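Local coordinates for protein vaginolysin (Gardnerella vaginalis, PDB 5IMY) that probably acts as a secreted, cholesterol-binding pore-forming toxin that lyses host cells, as in other cholesterol-dependent cytolysins, at residues Thr238-Ser241 and Leu242-Gly246. Numbering follows the deposited sequence.
Sequences TPDS and LKNRG
Two backbone N-H groups converge on Pro239 O in a short surface helix that closes with a Schellman motif. Lys243 N reaches this oxygen at 3.0 Å, an almost straight bond (170° at the hydrogen) lying in the carbonyl plane. Leu242 N also donates to Pro239 O, at 2.9 Å, but it stands above that plane and its bond is more bent, at 142°. One acceptor thus takes both an i+3 and an i+4 bond. At the other end, Gly246, with positive phi, is the C-prime residue: Gly246 N bonds to Lys243 O, closing a type II turn from Lys243 to Gly246, and Val247 N reaches Leu242 O around it. The buried member is Leu242; with CG anti to the carbonyl carbon (chi1 -82°), its CD1 rests 3.5 Å from Ser241 C, and the side chain packs against Leu25 and Leu29 of helix 22-30 and against Phe233. Pro239 and Lys243 both touch Tyr28 of the same helix. On the exposed side Asp240 and Lys243 run side by side, their opposite charges 5.0 Å apart between OD1 and NZ and so not in contact. The extended Arg245 chain passes Ser241 O, its CD 3.5 Å from that oxygen.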
loop_
_atom_site.group_PDB
_atom_site.type_symbol
_atom_site.label_atom_id
_atom_site.label_comp_id
_atom_site.label_asym_id
_atom_site.label_seq_id
_atom_site.Cartn_x
_atom_site.Cartn_y
_atom_site.Cartn_z
ATOM N N THR A 238 61.248 -19.614 5.692
ATOM C CA THR A 238 61.417 -18.472 4.788
ATOM C C THR A 238 60.087 -17.982 4.209
ATOM O O THR A 238 59.308 -18.774 3.670
ATOM C CB THR A 238 62.403 -18.795 3.649
ATOM O OG1 THR A 238 62.493 -17.670 2.769
ATOM C CG2 THR A 238 62.004 -20.026 2.825
ATOM N N PRO A 239 59.801 -16.676 4.281
ATOM C CA PRO A 239 58.511 -16.191 3.764
ATOM C C PRO A 239 58.360 -16.357 2.263
ATOM O O PRO A 239 57.226 -16.455 1.777
ATOM C CB PRO A 239 58.504 -14.712 4.172
ATOM C CG PRO A 239 59.939 -14.347 4.290
ATOM C CD PRO A 239 60.633 -15.575 4.799
ATOM N N ASP A 240 59.461 -16.384 1.508
ATOM C CA ASP A 240 59.359 -16.602 0.070
ATOM C C ASP A 240 58.661 -17.918 -0.245
ATOM O O ASP A 240 58.012 -18.041 -1.289
ATOM C CB ASP A 240 60.748 -16.574 -0.570
ATOM C CG ASP A 240 61.173 -15.178 -0.991
ATOM O OD1 ASP A 240 60.289 -14.334 -1.252
ATOM O OD2 ASP A 240 62.394 -14.929 -1.069
ATOM N N SER A 241 58.785 -18.910 0.642
ATOM C CA SER A 241 58.093 -20.179 0.432
ATOM C C SER A 241 56.593 -19.976 0.268
ATOM O O SER A 241 55.936 -20.742 -0.444
ATOM C CB SER A 241 58.368 -21.123 1.602
ATOM O OG SER A 241 58.868 -22.369 1.149
ATOM N N LEU A 242 56.037 -18.956 0.921
ATOM C CA LEU A 242 54.618 -18.647 0.818
ATOM C C LEU A 242 54.334 -17.663 -0.312
ATOM O O LEU A 242 53.397 -17.866 -1.091
ATOM C CB LEU A 242 54.114 -18.092 2.155
ATOM C CG LEU A 242 53.764 -19.124 3.234
ATOM C CD1 LEU A 242 54.720 -20.314 3.236
ATOM C CD2 LEU A 242 53.767 -18.452 4.592
ATOM N N LYS A 243 55.129 -16.592 -0.406
ATOM C CA LYS A 243 55.020 -15.657 -1.522
ATOM C C LYS A 243 54.872 -16.407 -2.838
ATOM O O LYS A 243 53.931 -16.170 -3.603
ATOM C CB LYS A 243 56.251 -14.745 -1.547
ATOM C CG LYS A 243 56.418 -13.885 -2.797
ATOM C CD LYS A 243 55.503 -12.671 -2.789
ATOM C CE LYS A 243 55.911 -11.670 -3.863
ATOM N NZ LYS A 243 57.322 -11.204 -3.708
ATOM N N ASN A 244 55.804 -17.315 -3.117
ATOM C CA ASN A 244 55.621 -18.281 -4.191
ATOM C C ASN A 244 54.657 -19.345 -3.689
ATOM O O ASN A 244 54.916 -19.972 -2.658
ATOM C CB ASN A 244 56.951 -18.909 -4.607
ATOM C CG ASN A 244 58.134 -17.987 -4.382
ATOM O OD1 ASN A 244 58.413 -17.102 -5.190
ATOM N ND2 ASN A 244 58.844 -18.200 -3.280
ATOM N N ARG A 245 53.560 -19.544 -4.425
ATOM C CA ARG A 245 52.393 -20.342 -4.040
ATOM C C ARG A 245 51.165 -19.444 -3.984
ATOM O O ARG A 245 50.036 -19.935 -3.900
ATOM C CB ARG A 245 52.549 -21.057 -2.695
ATOM C CG ARG A 245 53.422 -22.303 -2.759
ATOM C CD ARG A 245 53.438 -23.021 -1.424
ATOM N NE ARG A 245 54.466 -24.053 -1.386
ATOM C CZ ARG A 245 54.413 -25.187 -2.076
ATOM N NH1 ARG A 245 53.380 -25.441 -2.870
ATOM N NH2 ARG A 245 55.399 -26.067 -1.978
ATOM N N GLY A 246 51.377 -18.132 -4.016
ATOM C CA GLY A 246 50.276 -17.195 -4.067
ATOM C C GLY A 246 49.697 -16.806 -2.730
ATOM O O GLY A 246 48.503 -16.498 -2.651
#